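Local coordinates for peptidoglycan D,D-transpeptidase PbpA (Mycobacterium tuberculosis, PDB 3UPN), which is a penicillin-binding D,D-transpeptidase that probably cross-links cell-wall peptidoglycan and probably takes part in regulating cell length, at residues Thr194-Thr199 against Ala393-Thr398; Glu247-Ser252 against Val375-Val380. All coordinates share one frame; numbering follows the deposited sequence.

Contact 1. Residues Thr194-Thr199 against Ala393-Thr398; sequences TFKVIT and ASKTGT. With IM2 ((5R)-5-[(1S,2R)-1-formyl-2-hydroxypropyl]-3-[(2-{[(E)-iminomethyl]amino}ethyl)sulfanyl]-4,5-dihydro-1H-pyrrole-2-carbox ylic acid), chain C.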
ATOM      1  N   THR A 194     -12.670  -6.150   3.143  1.00 38.97           N
ATOM      2  CA  THR A 194     -11.733  -5.469   4.061  1.00 37.24           C
ATOM      3  C   THR A 194     -12.347  -4.224   4.710  1.00 36.15           C
ATOM      4  O   THR A 194     -11.971  -3.844   5.818  1.00 35.30           O
ATOM      5  CB  THR A 194     -10.384  -5.101   3.391  1.00 37.11           C
ATOM      6  OG1 THR A 194     -10.608  -4.188   2.303  1.00 36.53           O
ATOM      7  CG2 THR A 194      -9.664  -6.355   2.898  1.00 35.81           C
ATOM      8  N   PHE A 195     -13.295  -3.608   4.014  1.00 35.95           N
ATOM      9  CA  PHE A 195     -13.963  -2.417   4.494  1.00 36.75           C
ATOM     10  C   PHE A 195     -14.931  -2.673   5.659  1.00 37.15           C
ATOM     11  O   PHE A 195     -15.465  -1.738   6.218  1.00 37.10           O
ATOM     12  CB  PHE A 195     -14.678  -1.693   3.353  1.00 37.31           C
ATOM     13  CG  PHE A 195     -14.944  -0.230   3.628  1.00 38.98           C
ATOM     14  CD1 PHE A 195     -13.913   0.707   3.561  1.00 39.39           C
ATOM     15  CD2 PHE A 195     -16.219   0.207   3.969  1.00 41.29           C
ATOM     16  CE1 PHE A 195     -14.162   2.057   3.821  1.00 39.17           C
ATOM     17  CE2 PHE A 195     -16.473   1.559   4.229  1.00 41.50           C
ATOM     18  CZ  PHE A 195     -15.442   2.478   4.145  1.00 39.86           C
ATOM     19  N   LYS A 196     -15.149  -3.939   6.019  1.00 37.50           N
ATOM     20  CA  LYS A 196     -15.956  -4.268   7.183  1.00 37.66           C
ATOM     21  C   LYS A 196     -15.229  -3.821   8.440  1.00 37.66           C
ATOM     22  O   LYS A 196     -15.859  -3.556   9.454  1.00 37.54           O
ATOM     23  CB  LYS A 196     -16.297  -5.760   7.227  1.00 37.70           C
ATOM     24  CG  LYS A 196     -17.315  -6.158   6.154  1.00 38.59           C
ATOM     25  CD  LYS A 196     -17.415  -7.654   5.985  1.00 39.00           C
ATOM     26  CE  LYS A 196     -18.413  -7.986   4.901  1.00 41.21           C
ATOM     27  NZ  LYS A 196     -18.630  -9.448   4.818  1.00 42.71           N
ATOM     28  N   VAL A 197     -13.905  -3.718   8.362  1.00 37.41           N
ATOM     29  CA  VAL A 197     -13.124  -3.120   9.439  1.00 37.42           C
ATOM     30  C   VAL A 197     -13.647  -1.711   9.753  1.00 37.67           C
ATOM     31  O   VAL A 197     -13.780  -1.343  10.921  1.00 37.80           O
ATOM     32  CB  VAL A 197     -11.621  -3.091   9.097  1.00 37.26           C
ATOM     33  CG1 VAL A 197     -10.830  -2.323  10.144  1.00 37.67           C
ATOM     34  CG2 VAL A 197     -11.089  -4.500   8.990  1.00 38.08           C
ATOM     35  N   ILE A 198     -13.978  -0.945   8.714  1.00 37.24           N
ATOM     36  CA  ILE A 198     -14.472   0.424   8.891  1.00 37.84           C
ATOM     37  C   ILE A 198     -15.935   0.487   9.355  1.00 38.16           C
ATOM     38  O   ILE A 198     -16.280   1.269  10.240  1.00 37.94           O
ATOM     39  CB  ILE A 198     -14.272   1.279   7.615  1.00 37.86           C
ATOM     40  CG1 ILE A 198     -12.784   1.267   7.187  1.00 38.46           C
ATOM     41  CG2 ILE A 198     -14.781   2.715   7.833  1.00 37.16           C
ATOM     42  CD1 ILE A 198     -11.829   1.926   8.211  1.00 36.92           C
ATOM     43  N   THR A 199     -16.787  -0.321   8.732  1.00 38.35           N
ATOM     44  CA  THR A 199     -18.181  -0.463   9.163  1.00 38.59           C
ATOM     45  C   THR A 199     -18.246  -0.939  10.622  1.00 38.28           C
ATOM     46  O   THR A 199     -19.034  -0.416  11.410  1.00 39.75           O
ATOM     47  CB  THR A 199     -18.938  -1.397   8.198  1.00 39.15           C
ATOM     48  OG1 THR A 199     -18.646  -1.000   6.849  1.00 38.33           O
ATOM     49  CG2 THR A 199     -20.439  -1.325   8.433  1.00 39.73           C
ATOM     50  N   ALA A 393      -3.160 -10.687  13.119  1.00 41.62           N
ATOM     51  CA  ALA A 393      -4.509 -10.146  12.994  1.00 40.22           C
ATOM     52  C   ALA A 393      -4.727  -9.772  11.533  1.00 39.69           C
ATOM     53  O   ALA A 393      -3.873  -9.121  10.932  1.00 39.13           O
ATOM     54  CB  ALA A 393      -4.683  -8.951  13.885  1.00 39.54           C
ATOM     55  N   SER A 394      -5.854 -10.188  10.954  1.00 39.47           N
ATOM     56  CA  SER A 394      -6.099  -9.916   9.545  1.00 38.68           C
ATOM     57  C   SER A 394      -7.559  -9.766   9.152  1.00 38.47           C
ATOM     58  O   SER A 394      -8.466 -10.103   9.918  1.00 38.58           O
ATOM     59  CB  SER A 394      -5.429 -10.972   8.657  1.00 39.10           C
ATOM     60  OG  SER A 394      -6.088 -12.221   8.705  1.00 40.20           O
ATOM     61  N   LYS A 395      -7.757  -9.221   7.954  1.00 37.41           N
ATOM     62  CA  LYS A 395      -9.019  -9.275   7.241  1.00 37.42           C
ATOM     63  C   LYS A 395      -8.756  -9.598   5.757  1.00 38.30           C
ATOM     64  O   LYS A 395      -8.130  -8.807   5.038  1.00 36.81           O
ATOM     65  CB  LYS A 395      -9.795  -7.970   7.379  1.00 36.74           C
ATOM     66  CG  LYS A 395     -11.217  -8.021   6.830  1.00 37.45           C
ATOM     67  CD  LYS A 395     -12.131  -8.878   7.710  1.00 38.79           C
ATOM     68  CE  LYS A 395     -13.508  -9.079   7.097  1.00 39.36           C
ATOM     69  NZ  LYS A 395     -13.516 -10.211   6.119  1.00 39.56           N
ATOM     70  N   THR A 396      -9.224 -10.771   5.332  1.00 38.87           N
ATOM     71  CA  THR A 396      -9.231 -11.172   3.932  1.00 40.90           C
ATOM     72  C   THR A 396     -10.490 -10.625   3.263  1.00 41.32           C
ATOM     73  O   THR A 396     -11.419 -10.190   3.939  1.00 41.74           O
ATOM     74  CB  THR A 396      -9.237 -12.714   3.778  1.00 41.64           C
ATOM     75  OG1 THR A 396     -10.407 -13.244   4.408  1.00 44.51           O
ATOM     76  CG2 THR A 396      -8.023 -13.343   4.430  1.00 42.13           C
ATOM     77  N   GLY A 397     -10.531 -10.654   1.939  1.00 41.66           N
ATOM     78  CA  GLY A 397     -11.726 -10.242   1.225  1.00 42.59           C
ATOM     79  C   GLY A 397     -11.624 -10.259  -0.289  1.00 43.51           C
ATOM     80  O   GLY A 397     -10.536 -10.403  -0.848  1.00 42.90           O
ATOM     81  N   THR A 398     -12.776 -10.111  -0.937  1.00 44.76           N
ATOM     82  CA  THR A 398     -12.863  -9.961  -2.388  1.00 46.70           C
ATOM     83  C   THR A 398     -13.567  -8.646  -2.695  1.00 47.53           C
ATOM     84  O   THR A 398     -14.214  -8.062  -1.819  1.00 47.14           O
ATOM     85  CB  THR A 398     -13.622 -11.139  -3.072  1.00 47.63           C
ATOM     86  OG1 THR A 398     -15.000 -11.136  -2.666  1.00 48.31           O
ATOM     87  CG2 THR A 398     -12.986 -12.475  -2.716  1.00 47.40           C
TER
HETATM   88  C7  IM2 C 800     -16.139  -9.836   1.007  1.00 56.87           C
HETATM   89  C2  IM2 C 800     -14.807 -13.897   1.093  1.00 67.49           C
HETATM   90  C6  IM2 C 800     -16.522 -11.186   0.384  1.00 60.44           C
HETATM   91  C5  IM2 C 800     -16.634 -12.401   1.330  1.00 63.48           C
HETATM   92  C3  IM2 C 800     -14.666 -13.259   2.251  1.00 67.16           C
HETATM   93  O7  IM2 C 800     -16.184  -8.844   0.291  1.00 58.92           O
HETATM   94  C61 IM2 C 800     -17.741 -11.040  -0.564  1.00 60.96           C
HETATM   95  O62 IM2 C 800     -18.239  -9.695  -0.634  1.00 60.68           O
HETATM   96  C62 IM2 C 800     -18.911 -11.977  -0.257  1.00 62.28           C
HETATM   97  N4  IM2 C 800     -15.592 -12.318   2.356  1.00 65.38           N
HETATM   98  C31 IM2 C 800     -13.689 -13.495   3.310  1.00 68.38           C
HETATM   99  O31 IM2 C 800     -13.938 -14.329   4.217  1.00 68.95           O
HETATM  100  O32 IM2 C 800     -12.622 -12.849   3.276  1.00 69.46           O
HETATM  101  S21 IM2 C 800     -13.627 -14.748   0.249  1.00 69.76           S
HETATM  102  C22 IM2 C 800     -12.960 -16.085   1.201  1.00 68.88           C
HETATM  103  C23 IM2 C 800     -11.449 -15.912   1.374  1.00 68.93           C
HETATM  104  N24 IM2 C 800     -11.061 -16.793   2.474  1.00 68.89           N
HETATM  105  C25 IM2 C 800      -9.953 -16.694   2.980  1.00 67.77           C
HETATM  106  N26 IM2 C 800      -8.764 -16.653   3.273  1.00 66.49           N
HETATM  107  C1  IM2 C 800     -16.205 -13.677   0.583  1.00 65.49           C
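T194 and V197 pack on K395 alongside strand 393-399, at the edge of the sheet. The methyl CG2 of T194 rests against K395 O at 3.6 Å, and CG of K395 lies 3.8 Å from T194 CA. One turn of helix along, V197 CG2 slides past the first methylenes of the same lysine, 4.0 Å from K395 CB. The backbones come nearest at T194 and G397, where the strand has no side chain.

The lysine amines form a polar network around S252. K395 is bent at chi2 (71°) and again at chi4 (84°), which curls its amino end round toward the carbonyl of the next residue. There NZ bonds to T396 O at 3.0 Å, tilted slightly from the carbonyl plane, and also to S252 OG. K196 instead runs out extended; its NZ reaches N254 and the same S252 hydroxyl, and stops 5.3 Å from K395 NZ.

The bound carbapenem, ring-opened imipenem, is held by the strand: T396 OG1 gives a short 2.5 Å bond to O32 of the IM2 carboxylate, while G397 N is 3.3 Å from that oxygen.

S193-T-F-K196 and K395-T-G397 are the SxxK and KTG motifs of penicillin-binding proteins, S193 being the probable acylated serine. The packing, with a backbone bond between T398 and S193, sets the motifs side by side, so lysine amines and the carboxylate-binding T396 hydroxyl share one pocket.

Contact 2. Residues Glu247-Ser252 against Val375-Val380; sequences EAFVKS and VGAEKV. With IM2 ((5R)-5-[(1S,2R)-1-formyl-2-hydroxypropyl]-3-[(2-{[(E)-iminomethyl]amino}ethyl)sulfanyl]-4,5-dihydro-1H-pyrrole-2-carbox ylic acid), chain C.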
ATOM      1  N   GLU A 247     -19.045 -12.873  15.317  1.00 45.76           N
ATOM      2  CA  GLU A 247     -19.215 -14.047  14.458  1.00 46.02           C
ATOM      3  C   GLU A 247     -19.415 -13.650  12.988  1.00 45.06           C
ATOM      4  O   GLU A 247     -18.840 -14.270  12.105  1.00 44.72           O
ATOM      5  CB  GLU A 247     -20.364 -14.949  14.949  1.00 46.41           C
ATOM      6  CG  GLU A 247     -20.354 -16.336  14.306  1.00 48.32           C
ATOM      7  CD  GLU A 247     -21.431 -17.280  14.833  1.00 49.51           C
ATOM      8  OE1 GLU A 247     -22.425 -16.808  15.424  1.00 51.47           O
ATOM      9  OE2 GLU A 247     -21.274 -18.511  14.648  1.00 53.01           O
ATOM     10  N   ALA A 248     -20.222 -12.618  12.739  1.00 44.42           N
ATOM     11  CA  ALA A 248     -20.437 -12.122  11.384  1.00 43.89           C
ATOM     12  C   ALA A 248     -19.153 -11.497  10.811  1.00 43.79           C
ATOM     13  O   ALA A 248     -18.869 -11.624   9.612  1.00 42.40           O
ATOM     14  CB  ALA A 248     -21.567 -11.122  11.364  1.00 43.56           C
ATOM     15  N   PHE A 249     -18.383 -10.822  11.674  1.00 43.56           N
ATOM     16  CA  PHE A 249     -17.078 -10.296  11.272  1.00 43.49           C
ATOM     17  C   PHE A 249     -16.108 -11.402  10.864  1.00 44.45           C
ATOM     18  O   PHE A 249     -15.513 -11.321   9.796  1.00 44.24           O
ATOM     19  CB  PHE A 249     -16.430  -9.433  12.366  1.00 42.54           C
ATOM     20  CG  PHE A 249     -15.135  -8.784  11.931  1.00 42.48           C
ATOM     21  CD1 PHE A 249     -15.118  -7.450  11.514  1.00 41.85           C
ATOM     22  CD2 PHE A 249     -13.940  -9.513  11.906  1.00 42.13           C
ATOM     23  CE1 PHE A 249     -13.923  -6.839  11.102  1.00 41.54           C
ATOM     24  CE2 PHE A 249     -12.748  -8.919  11.484  1.00 41.64           C
ATOM     25  CZ  PHE A 249     -12.741  -7.573  11.091  1.00 41.47           C
ATOM     26  N   VAL A 250     -15.925 -12.415  11.712  1.00 45.93           N
ATOM     27  CA  VAL A 250     -14.884 -13.412  11.445  1.00 47.57           C
ATOM     28  C   VAL A 250     -15.210 -14.355  10.279  1.00 48.75           C
ATOM     29  O   VAL A 250     -14.299 -14.905   9.650  1.00 48.33           O
ATOM     30  CB  VAL A 250     -14.423 -14.199  12.705  1.00 47.86           C
ATOM     31  CG1 VAL A 250     -14.130 -13.243  13.880  1.00 47.79           C
ATOM     32  CG2 VAL A 250     -15.408 -15.285  13.075  1.00 50.42           C
ATOM     33  N   LYS A 251     -16.500 -14.530  10.003  1.00 50.08           N
ATOM     34  CA  LYS A 251     -16.962 -15.383   8.904  1.00 52.06           C
ATOM     35  C   LYS A 251     -17.337 -14.530   7.686  1.00 52.03           C
ATOM     36  O   LYS A 251     -17.764 -15.050   6.657  1.00 52.08           O
ATOM     37  CB  LYS A 251     -18.140 -16.264   9.356  1.00 53.38           C
ATOM     38  CG  LYS A 251     -17.766 -17.338  10.388  1.00 55.44           C
ATOM     39  CD  LYS A 251     -18.706 -18.551  10.343  1.00 60.16           C
ATOM     40  CE  LYS A 251     -19.969 -18.343  11.178  1.00 62.10           C
ATOM     41  NZ  LYS A 251     -20.625 -19.639  11.527  1.00 64.60           N
ATOM     42  N   SER A 252     -17.168 -13.212   7.828  1.00 52.04           N
ATOM     43  CA  SER A 252     -17.352 -12.241   6.743  1.00 52.43           C
ATOM     44  C   SER A 252     -18.708 -12.355   6.046  1.00 53.45           C
ATOM     45  O   SER A 252     -18.780 -12.397   4.817  1.00 53.97           O
ATOM     46  CB  SER A 252     -16.212 -12.355   5.724  1.00 52.29           C
ATOM     47  OG  SER A 252     -15.950 -11.105   5.108  1.00 52.53           O
ATOM     48  N   VAL A 375      -7.872 -10.988  14.835  1.00 40.70           N
ATOM     49  CA  VAL A 375      -7.193 -12.227  15.237  1.00 42.18           C
ATOM     50  C   VAL A 375      -8.110 -13.435  15.032  1.00 43.05           C
ATOM     51  O   VAL A 375      -7.647 -14.508  14.660  1.00 43.70           O
ATOM     52  CB  VAL A 375      -6.690 -12.186  16.697  1.00 43.17           C
ATOM     53  CG1 VAL A 375      -6.300 -13.582  17.191  1.00 44.50           C
ATOM     54  CG2 VAL A 375      -5.507 -11.260  16.809  1.00 42.91           C
ATOM     55  N   GLY A 376      -9.406 -13.238  15.256  1.00 43.11           N
ATOM     56  CA  GLY A 376     -10.409 -14.270  15.022  1.00 44.19           C
ATOM     57  C   GLY A 376     -10.600 -14.543  13.543  1.00 44.10           C
ATOM     58  O   GLY A 376     -10.658 -15.688  13.138  1.00 44.17           O
ATOM     59  N   ALA A 377     -10.692 -13.480  12.742  1.00 43.65           N
ATOM     60  CA  ALA A 377     -10.781 -13.602  11.273  1.00 43.86           C
ATOM     61  C   ALA A 377      -9.595 -14.332  10.640  1.00 44.11           C
ATOM     62  O   ALA A 377      -9.797 -15.100   9.704  1.00 45.55           O
ATOM     63  CB  ALA A 377     -10.999 -12.231  10.608  1.00 42.34           C
ATOM     64  N   GLU A 378      -8.382 -14.120  11.155  1.00 44.11           N
ATOM     65  CA  GLU A 378      -7.183 -14.842  10.683  1.00 44.82           C
ATOM     66  C   GLU A 378      -7.237 -16.358  10.958  1.00 46.68           C
ATOM     67  O   GLU A 378      -6.817 -17.175  10.112  1.00 46.81           O
ATOM     68  CB  GLU A 378      -5.903 -14.227  11.275  1.00 44.46           C
ATOM     69  CG  GLU A 378      -4.589 -15.034  11.087  1.00 45.48           C
ATOM     70  CD  GLU A 378      -4.008 -15.021   9.639  1.00 46.97           C
ATOM     71  OE1 GLU A 378      -4.503 -14.268   8.767  1.00 46.58           O
ATOM     72  OE2 GLU A 378      -3.042 -15.778   9.383  1.00 46.69           O
ATOM     73  N   LYS A 379      -7.743 -16.729  12.134  1.00 47.74           N
ATOM     74  CA  LYS A 379      -7.890 -18.141  12.496  1.00 50.28           C
ATOM     75  C   LYS A 379      -8.880 -18.895  11.601  1.00 51.20           C
ATOM     76  O   LYS A 379      -8.603 -20.015  11.185  1.00 52.75           O
ATOM     77  CB  LYS A 379      -8.254 -18.278  13.974  1.00 50.61           C
ATOM     78  CG  LYS A 379      -7.036 -18.221  14.864  1.00 51.39           C
ATOM     79  CD  LYS A 379      -7.350 -17.599  16.198  1.00 51.98           C
ATOM     80  CE  LYS A 379      -6.081 -17.414  17.012  1.00 52.92           C
ATOM     81  NZ  LYS A 379      -5.513 -18.704  17.505  1.00 53.79           N
ATOM     82  N   VAL A 380     -10.019 -18.266  11.313  1.00 51.36           N
ATOM     83  CA  VAL A 380     -11.035 -18.779  10.391  1.00 52.55           C
ATOM     84  C   VAL A 380     -10.476 -18.947   8.967  1.00 53.52           C
ATOM     85  O   VAL A 380     -10.813 -19.907   8.272  1.00 55.06           O
ATOM     86  CB  VAL A 380     -12.294 -17.849  10.397  1.00 51.51           C
ATOM     87  CG1 VAL A 380     -13.182 -18.071   9.189  1.00 51.80           C
ATOM     88  CG2 VAL A 380     -13.100 -18.035  11.673  1.00 52.14           C
TER
HETATM   89  C7  IM2 C 800     -16.139  -9.836   1.007  1.00 56.87           C
HETATM   90  C2  IM2 C 800     -14.807 -13.897   1.093  1.00 67.49           C
HETATM   91  C6  IM2 C 800     -16.522 -11.186   0.384  1.00 60.44           C
HETATM   92  C5  IM2 C 800     -16.634 -12.401   1.330  1.00 63.48           C
HETATM   93  C3  IM2 C 800     -14.666 -13.259   2.251  1.00 67.16           C
HETATM   94  O7  IM2 C 800     -16.184  -8.844   0.291  1.00 58.92           O
HETATM   95  C61 IM2 C 800     -17.741 -11.040  -0.564  1.00 60.96           C
HETATM   96  O62 IM2 C 800     -18.239  -9.695  -0.634  1.00 60.68           O
HETATM   97  C62 IM2 C 800     -18.911 -11.977  -0.257  1.00 62.28           C
HETATM   98  N4  IM2 C 800     -15.592 -12.318   2.356  1.00 65.38           N
HETATM   99  C31 IM2 C 800     -13.689 -13.495   3.310  1.00 68.38           C
HETATM  100  O31 IM2 C 800     -13.938 -14.329   4.217  1.00 68.95           O
HETATM  101  O32 IM2 C 800     -12.622 -12.849   3.276  1.00 69.46           O
HETATM  102  S21 IM2 C 800     -13.627 -14.748   0.249  1.00 69.76           S
HETATM  103  C22 IM2 C 800     -12.960 -16.085   1.201  1.00 68.88           C
HETATM  104  C23 IM2 C 800     -11.449 -15.912   1.374  1.00 68.93           C
HETATM  105  N24 IM2 C 800     -11.061 -16.793   2.474  1.00 68.89           N
HETATM  106  C25 IM2 C 800      -9.953 -16.694   2.980  1.00 67.77           C
HETATM  107  N26 IM2 C 800      -8.764 -16.653   3.273  1.00 66.49           N
HETATM  108  C1  IM2 C 800     -16.205 -13.677   0.583  1.00 65.49           C
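The helix that leads into the SxN motif, which begins at S252, packs here on the last turns of helix 364-380, with V250 set against G376 and A377. The two backbones come very close, V250 CA lying 4.1 Å from A377 CA. Since G376 carries no side chain and A377 just a methyl, CG1 of V250 can settle on the peptide joining them, 3.6 Å from A377 N. Its other methyl, CG2, meets V380 CG2 at 3.9 Å, the two valines crossing at about a right angle. V380 CG1 also sits 3.4 Å from V250 O.

At S252 the chain leaves helical geometry in a Schellman motif, with a positive phi (53°), and turns off toward the active site. This puts S252 OG 3.0 Å from IM2 N4, which gives it a weak hydrogen bond at 148°, on the hydroxyl that also serves the lysines of the SxxK and KTG motifs.

On the buried flank F249 has CG anti to its backbone N (chi1 -175°), which swings the ring toward helix 364-380, so that CE2 touches A377 CB obliquely at 3.8 Å. V197, T200, F257 and K395 also pack on the F249 side chain. On the solvent side, K251 NZ reaches back one turn to E247 OE2 in a weak 3.4 Å salt bridge.

From the N terminus, the chain enters helix 196-205 at the start of contact 1, passes helix 245-250 in contact 2, and some 120 residues later reaches the end of helix 364-380, which closes contact 2. A short connection then brings in strand 393-399, closing contact 1, so contact 2 is nested inside the larger loop. Contact 1 packs a helix on this outer strand of the transpeptidase domain's five-stranded antiparallel sheet; contact 2 joins helix 245-250 to helix 364-380. Their centres lie about 10 Å apart. S394 OG and E378 OE1, 2.6 Å apart, probably hydrogen bond and link helix 364-380 to the strand, and A377 CB packs on S394 O. Both touch IM2.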